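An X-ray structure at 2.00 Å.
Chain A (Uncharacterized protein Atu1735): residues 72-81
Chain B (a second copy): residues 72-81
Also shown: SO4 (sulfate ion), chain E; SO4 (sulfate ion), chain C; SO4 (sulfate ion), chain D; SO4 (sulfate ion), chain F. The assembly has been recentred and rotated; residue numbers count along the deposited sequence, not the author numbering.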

ATOM      1  N   GLN A  72       7.918   1.064  -2.129  1.00 61.89           N
ATOM      2  CA  GLN A  72       9.304   1.494  -1.844  1.00 63.12           C
ATOM      3  C   GLN A  72       9.747   1.172  -0.407  1.00 61.14           C
ATOM      4  O   GLN A  72      10.846   0.587  -0.236  1.00 59.85           O
ATOM      5  CB  GLN A  72       9.606   2.957  -2.261  1.00 61.62           C
ATOM      6  CG  GLN A  72      11.134   3.258  -2.261  1.00 67.19           C
ATOM      7  CD  GLN A  72      11.545   4.739  -2.503  1.00 67.73           C
ATOM      8  OE1 GLN A  72      10.712   5.656  -2.588  1.00 72.72           O
ATOM      9  NE2 GLN A  72      12.861   4.957  -2.640  1.00 71.01           N
ATOM     10  N   PRO A  73       8.893   1.509   0.612  1.00 59.75           N
ATOM     11  CA  PRO A  73       9.298   1.157   2.005  1.00 59.62           C
ATOM     12  C   PRO A  73       9.455  -0.347   2.167  1.00 59.35           C
ATOM     13  O   PRO A  73      10.357  -0.784   2.840  1.00 58.37           O
ATOM     14  CB  PRO A  73       8.120   1.685   2.872  1.00 59.48           C
ATOM     15  CG  PRO A  73       7.513   2.760   2.036  1.00 58.16           C
ATOM     16  CD  PRO A  73       7.590   2.219   0.613  1.00 58.83           C
ATOM     17  N   ALA A  74       8.576  -1.132   1.538  1.00 60.16           N
ATOM     18  CA  ALA A  74       8.723  -2.602   1.613  1.00 60.26           C
ATOM     19  C   ALA A  74      10.002  -3.148   0.976  1.00 60.71           C
ATOM     20  O   ALA A  74      10.609  -4.088   1.521  1.00 60.58           O
ATOM     21  CB  ALA A  74       7.466  -3.288   1.015  1.00 60.49           C
ATOM     22  N   ARG A  75      10.415  -2.591  -0.175  1.00 59.91           N
ATOM     23  CA  ARG A  75      11.662  -3.009  -0.794  1.00 59.66           C
ATOM     24  C   ARG A  75      12.833  -2.687   0.100  1.00 58.96           C
ATOM     25  O   ARG A  75      13.771  -3.504   0.219  1.00 59.42           O
ATOM     26  CB  ARG A  75      11.898  -2.353  -2.173  1.00 59.32           C
ATOM     27  CG  ARG A  75      10.858  -2.786  -3.208  1.00 62.18           C
ATOM     28  CD  ARG A  75      11.283  -2.398  -4.607  1.00 61.67           C
ATOM     29  NE  ARG A  75      11.403  -0.941  -4.843  1.00 64.11           N
ATOM     30  CZ  ARG A  75      10.395  -0.117  -5.174  1.00 65.16           C
ATOM     31  NH1 ARG A  75       9.118  -0.537  -5.251  1.00 60.14           N
ATOM     32  NH2 ARG A  75      10.665   1.158  -5.427  1.00 64.64           N
ATOM     33  N   ALA A  76      12.807  -1.488   0.702  1.00 58.10           N
ATOM     34  CA  ALA A  76      13.881  -1.071   1.625  1.00 58.17           C
ATOM     35  C   ALA A  76      13.930  -2.051   2.805  1.00 58.50           C
ATOM     36  O   ALA A  76      14.993  -2.524   3.203  1.00 58.08           O
ATOM     37  CB  ALA A  76      13.645   0.344   2.094  1.00 57.19           C
ATOM     38  N   TYR A  77      12.751  -2.379   3.331  1.00 60.08           N
ATOM     39  CA  TYR A  77      12.634  -3.324   4.458  1.00 60.23           C
ATOM     40  C   TYR A  77      13.212  -4.715   4.115  1.00 60.23           C
ATOM     41  O   TYR A  77      13.915  -5.315   4.915  1.00 60.58           O
ATOM     42  CB  TYR A  77      11.153  -3.419   4.875  1.00 60.50           C
ATOM     43  CG  TYR A  77      10.897  -4.366   6.041  1.00 60.67           C
ATOM     44  CD1 TYR A  77      11.773  -4.429   7.130  1.00 60.47           C
ATOM     45  CD2 TYR A  77       9.760  -5.167   6.056  1.00 62.23           C
ATOM     46  CE1 TYR A  77      11.534  -5.293   8.177  1.00 61.78           C
ATOM     47  CE2 TYR A  77       9.500  -6.030   7.104  1.00 61.43           C
ATOM     48  CZ  TYR A  77      10.378  -6.087   8.158  1.00 62.20           C
ATOM     49  OH  TYR A  77      10.137  -6.962   9.183  1.00 59.09           O
ATOM     50  N   LEU A  78      12.874  -5.228   2.939  1.00 61.17           N
ATOM     51  CA  LEU A  78      13.401  -6.503   2.440  1.00 61.61           C
ATOM     52  C   LEU A  78      14.897  -6.497   2.302  1.00 60.93           C
ATOM     53  O   LEU A  78      15.552  -7.504   2.568  1.00 60.68           O
ATOM     54  CB  LEU A  78      12.776  -6.864   1.072  1.00 61.96           C
ATOM     55  CG  LEU A  78      11.312  -7.272   1.207  1.00 64.15           C
ATOM     56  CD1 LEU A  78      10.609  -7.401  -0.131  1.00 64.83           C
ATOM     57  CD2 LEU A  78      11.173  -8.584   2.064  1.00 67.89           C
ATOM     58  N   LYS A  79      15.453  -5.365   1.895  1.00 60.19           N
ATOM     59  CA  LYS A  79      16.907  -5.237   1.883  1.00 60.94           C
ATOM     60  C   LYS A  79      17.524  -5.340   3.289  1.00 60.81           C
ATOM     61  O   LYS A  79      18.579  -5.967   3.477  1.00 59.81           O
ATOM     62  CB  LYS A  79      17.334  -3.958   1.169  1.00 61.22           C
ATOM     63  CG  LYS A  79      18.848  -3.708   1.290  1.00 66.98           C
ATOM     64  CD  LYS A  79      19.450  -3.374  -0.057  1.00 74.10           C
ATOM     65  CE  LYS A  79      20.980  -3.453  -0.013  1.00 76.00           C
ATOM     66  NZ  LYS A  79      21.525  -2.185  -0.566  1.00 79.22           N
ATOM     67  N   ILE A  80      16.861  -4.768   4.302  1.00 60.30           N
ATOM     68  CA  ILE A  80      17.391  -4.854   5.663  1.00 60.55           C
ATOM     69  C   ILE A  80      17.324  -6.273   6.173  1.00 59.91           C
ATOM     70  O   ILE A  80      18.265  -6.748   6.819  1.00 60.20           O
ATOM     71  CB  ILE A  80      16.630  -3.942   6.686  1.00 60.90           C
ATOM     72  CG1 ILE A  80      16.519  -2.513   6.156  1.00 61.66           C
ATOM     73  CG2 ILE A  80      17.343  -3.998   8.037  1.00 62.42           C
ATOM     74  CD1 ILE A  80      17.821  -1.895   5.807  1.00 61.51           C
ATOM     75  N   ILE A  81      16.210  -6.939   5.897  1.00 60.99           N
ATOM     76  CA  ILE A  81      16.055  -8.356   6.264  1.00 62.40           C
ATOM     77  C   ILE A  81      17.208  -9.167   5.650  1.00 63.22           C
ATOM     78  O   ILE A  81      17.881  -9.937   6.337  1.00 63.33           O
ATOM     79  CB  ILE A  81      14.685  -8.938   5.784  1.00 62.02           C
ATOM     80  CG1 ILE A  81      13.520  -8.265   6.516  1.00 63.12           C
ATOM     81  CG2 ILE A  81      14.656 -10.483   5.952  1.00 63.09           C
ATOM     82  CD1 ILE A  81      12.157  -8.603   5.938  1.00 60.66           C
TER
HETATM   83  S   SO4 E 104       1.650  -5.216  14.135  0.80 71.71           S
HETATM   84  O1  SO4 E 104       2.425  -4.000  13.850  0.80 69.83           O
HETATM   85  O2  SO4 E 104       0.325  -5.107  13.526  0.80 70.74           O
HETATM   86  O3  SO4 E 104       2.285  -6.427  13.613  0.80 71.11           O
HETATM   87  O4  SO4 E 104       1.540  -5.343  15.584  0.80 71.62           O
HETATM   88  S   SO4 C 104      14.243   1.988  -4.787  0.80 71.71           S
HETATM   89  O1  SO4 C 104      13.987   0.667  -4.197  0.80 69.83           O
HETATM   90  O2  SO4 C 104      13.110   2.378  -5.624  0.80 70.74           O
HETATM   91  O3  SO4 C 104      14.436   3.031  -3.778  0.80 71.11           O
HETATM   92  O4  SO4 C 104      15.460   1.890  -5.585  0.80 71.62           O
HETATM   93  S   SO4 D 103      -3.100  -2.993   8.534  1.00 66.51           S
HETATM   94  O1  SO4 D 103      -2.391  -4.013   9.317  1.00 69.46           O
HETATM   95  O2  SO4 D 103      -2.304  -1.775   8.409  1.00 65.84           O
HETATM   96  O3  SO4 D 103      -3.396  -3.485   7.192  1.00 62.09           O
HETATM   97  O4  SO4 D 103      -4.314  -2.719   9.307  1.00 68.86           O
HETATM   98  S   SO4 F 103       6.744   2.253  -6.391  1.00 66.51           S
HETATM   99  O1  SO4 F 103       8.020   2.869  -6.006  1.00 69.46           O
HETATM  100  O2  SO4 F 103       6.633   0.896  -5.863  1.00 65.84           O
HETATM  101  O3  SO4 F 103       5.619   3.034  -5.884  1.00 62.09           O
HETATM  102  O4  SO4 F 103       6.783   2.217  -7.855  1.00 68.86           O
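Chain B, residues 72-81: QPARAYLKII

Residues 72-81 are helical in both chains, and the helix continues later in each. The i to i+4 backbone hydrogen bonds run unbroken in chain A from A76(A) N to Q72(A) O through I81(A) N to Y77(A) O, and likewise in chain B, with N-to-O distances of 2.9 to 3.1 Å. An exact two-fold axis relates the copies, so every contact from chain A to chain B has an equivalent contact from chain B to chain A. The helices run in broadly the same direction, their N-to-C axes crossing at +50° with a closest approach of 9.1 Å. The backbones come nearest where CA of Y77(A) lies 5.5 Å from CA of Y77(B); the CA atoms of I80(A) and I80(B) are already 8.6 Å apart.

The two tyrosines make the largest contribution to the 435 Å² buried between the stretches, nearly half of it. The CB atoms of Y77(A) and Y77(B) meet at 3.9 Å, and each side chain, with chi1 in the t well, reaches across the partner helix. Y77(B) thus sits as a knob in a hole formed by P73(A), A76(A), Y77(A) and I80(A), with CA of Y77(A) over one face of its ring. CD2 of Y77(B) approaches O of P73(A) at 3.8 Å, CE1 of Y77(B) lies 4.0 Å from CG1 of I80(A), and OH of Y77(B) is 3.6 Å from CB of A76(A). The small methyl of A76(A) points toward chain B and packs against the far end of the ring, CB of A76(A) to CZ of Y77(B) being 3.8 Å. Y77(A) fills the equivalent hole in chain B. Beyond the tyrosines, CG2 of I80(A) touches CG2 of I80(B) at 4.0 Å.

No hydrogen bond crosses between the stretches; the contact rests on packing, and both tyrosine hydroxyls are hydrogen-bonded elsewhere in the structure. Q72(B) and R75(B), like their chain A counterparts, lie outside this contact and bind sulfate instead: NH2 of R75(B) donates to O2 of the chain E sulfate at 2.7 Å.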

ATOM      1  N   GLN B  72       1.381  -2.952   7.598  1.00 61.89           N
ATOM      2  CA  GLN B  72       2.109  -3.812   8.557  1.00 63.12           C
ATOM      3  C   GLN B  72       3.617  -3.886   8.268  1.00 61.14           C
ATOM      4  O   GLN B  72       4.419  -3.687   9.215  1.00 59.85           O
ATOM      5  CB  GLN B  72       1.460  -5.204   8.771  1.00 61.62           C
ATOM      6  CG  GLN B  72       2.047  -5.935  10.014  1.00 67.19           C
ATOM      7  CD  GLN B  72       1.589  -7.407  10.229  1.00 67.73           C
ATOM      8  OE1 GLN B  72       0.881  -8.010   9.407  1.00 72.72           O
ATOM      9  NE2 GLN B  72       1.991  -7.973  11.376  1.00 71.01           N
ATOM     10  N   PRO B  73       4.006  -4.129   6.975  1.00 59.75           N
ATOM     11  CA  PRO B  73       5.468  -4.156   6.681  1.00 59.62           C
ATOM     12  C   PRO B  73       6.115  -2.816   6.991  1.00 59.35           C
ATOM     13  O   PRO B  73       7.213  -2.785   7.495  1.00 58.37           O
ATOM     14  CB  PRO B  73       5.529  -4.457   5.156  1.00 59.48           C
ATOM     15  CG  PRO B  73       4.237  -5.146   4.876  1.00 58.16           C
ATOM     16  CD  PRO B  73       3.223  -4.415   5.747  1.00 58.83           C
ATOM     17  N   ALA B  74       5.424  -1.711   6.697  1.00 60.16           N
ATOM     18  CA  ALA B  74       5.983  -0.385   7.037  1.00 60.26           C
ATOM     19  C   ALA B  74       6.167  -0.136   8.535  1.00 60.71           C
ATOM     20  O   ALA B  74       7.173   0.477   8.939  1.00 60.58           O
ATOM     21  CB  ALA B  74       5.122   0.731   6.389  1.00 60.49           C
ATOM     22  N   ARG B  75       5.211  -0.583   9.366  1.00 59.91           N
ATOM     23  CA  ARG B  75       5.359  -0.448  10.806  1.00 59.66           C
ATOM     24  C   ARG B  75       6.540  -1.248  11.295  1.00 58.96           C
ATOM     25  O   ARG B  75       7.295  -0.775  12.172  1.00 59.42           O
ATOM     26  CB  ARG B  75       4.102  -0.896  11.584  1.00 59.32           C
ATOM     27  CG  ARG B  75       2.891  -0.007  11.296  1.00 62.18           C
ATOM     28  CD  ARG B  75       1.779  -0.255  12.290  1.00 61.67           C
ATOM     29  NE  ARG B  75       1.206  -1.619  12.259  1.00 64.11           N
ATOM     30  CZ  ARG B  75       0.238  -2.043  11.429  1.00 65.16           C
ATOM     31  NH1 ARG B  75      -0.268  -1.260  10.457  1.00 60.14           N
ATOM     32  NH2 ARG B  75      -0.230  -3.278  11.564  1.00 64.64           N
ATOM     33  N   ALA B  76       6.688  -2.472  10.765  1.00 58.10           N
ATOM     34  CA  ALA B  76       7.824  -3.338  11.141  1.00 58.17           C
ATOM     35  C   ALA B  76       9.133  -2.633  10.761  1.00 58.50           C
ATOM     36  O   ALA B  76      10.078  -2.568  11.543  1.00 58.08           O
ATOM     37  CB  ALA B  76       7.702  -4.679  10.462  1.00 57.19           C
ATOM     38  N   TYR B  77       9.154  -2.070   9.553  1.00 60.08           N
ATOM     39  CA  TYR B  77      10.334  -1.341   9.052  1.00 60.23           C
ATOM     40  C   TYR B  77      10.707  -0.143   9.954  1.00 60.23           C
ATOM     41  O   TYR B  77      11.872   0.078  10.252  1.00 60.58           O
ATOM     42  CB  TYR B  77      10.062  -0.890   7.604  1.00 60.50           C
ATOM     43  CG  TYR B  77      11.215  -0.125   6.966  1.00 60.67           C
ATOM     44  CD1 TYR B  77      12.544  -0.510   7.173  1.00 60.47           C
ATOM     45  CD2 TYR B  77      10.960   0.959   6.131  1.00 62.23           C
ATOM     46  CE1 TYR B  77      13.579   0.192   6.594  1.00 61.78           C
ATOM     47  CE2 TYR B  77      11.986   1.666   5.534  1.00 61.43           C
ATOM     48  CZ  TYR B  77      13.285   1.281   5.761  1.00 62.20           C
ATOM     49  OH  TYR B  77      14.304   1.998   5.192  1.00 59.09           O
ATOM     50  N   LEU B  78       9.710   0.641  10.345  1.00 61.17           N
ATOM     51  CA  LEU B  78       9.893   1.772  11.261  1.00 61.61           C
ATOM     52  C   LEU B  78      10.435   1.352  12.598  1.00 60.93           C
ATOM     53  O   LEU B  78      11.245   2.062  13.194  1.00 60.68           O
ATOM     54  CB  LEU B  78       8.562   2.531  11.479  1.00 61.96           C
ATOM     55  CG  LEU B  78       8.149   3.319  10.241  1.00 64.15           C
ATOM     56  CD1 LEU B  78       6.742   3.877  10.337  1.00 64.83           C
ATOM     57  CD2 LEU B  78       9.199   4.447   9.919  1.00 67.89           C
ATOM     58  N   LYS B  79      10.004   0.194  13.079  1.00 60.19           N
ATOM     59  CA  LYS B  79      10.599  -0.349  14.296  1.00 60.94           C
ATOM     60  C   LYS B  79      12.094  -0.676  14.132  1.00 60.81           C
ATOM     61  O   LYS B  79      12.903  -0.427  15.040  1.00 59.81           O
ATOM     62  CB  LYS B  79       9.807  -1.555  14.795  1.00 61.22           C
ATOM     63  CG  LYS B  79      10.505  -2.253  15.975  1.00 66.98           C
ATOM     64  CD  LYS B  79       9.531  -2.512  17.104  1.00 74.10           C
ATOM     65  CE  LYS B  79      10.268  -2.894  18.392  1.00 76.00           C
ATOM     66  NZ  LYS B  79       9.668  -4.151  18.914  1.00 79.22           N
ATOM     67  N   ILE B  80      12.492  -1.194  12.963  1.00 60.30           N
ATOM     68  CA  ILE B  80      13.906  -1.503  12.745  1.00 60.55           C
ATOM     69  C   ILE B  80      14.724  -0.236  12.677  1.00 59.91           C
ATOM     70  O   ILE B  80      15.827  -0.176  13.234  1.00 60.20           O
ATOM     71  CB  ILE B  80      14.170  -2.314  11.430  1.00 60.90           C
ATOM     72  CG1 ILE B  80      13.253  -3.534  11.356  1.00 61.66           C
ATOM     73  CG2 ILE B  80      15.647  -2.703  11.367  1.00 62.42           C
ATOM     74  CD1 ILE B  80      13.352  -4.436  12.529  1.00 61.51           C
ATOM     75  N   ILE B  81      14.193   0.765  11.986  1.00 60.99           N
ATOM     76  CA  ILE B  81      14.850   2.079  11.915  1.00 62.40           C
ATOM     77  C   ILE B  81      15.077   2.609  13.340  1.00 63.22           C
ATOM     78  O   ILE B  81      16.182   3.019  13.699  1.00 63.33           O
ATOM     79  CB  ILE B  81      14.009   3.110  11.094  1.00 62.02           C
ATOM     80  CG1 ILE B  81      13.918   2.692   9.623  1.00 63.12           C
ATOM     81  CG2 ILE B  81      14.591   4.542  11.251  1.00 63.09           C
ATOM     82  CD1 ILE B  81      12.925   3.509   8.815  1.00 60.66           C
TER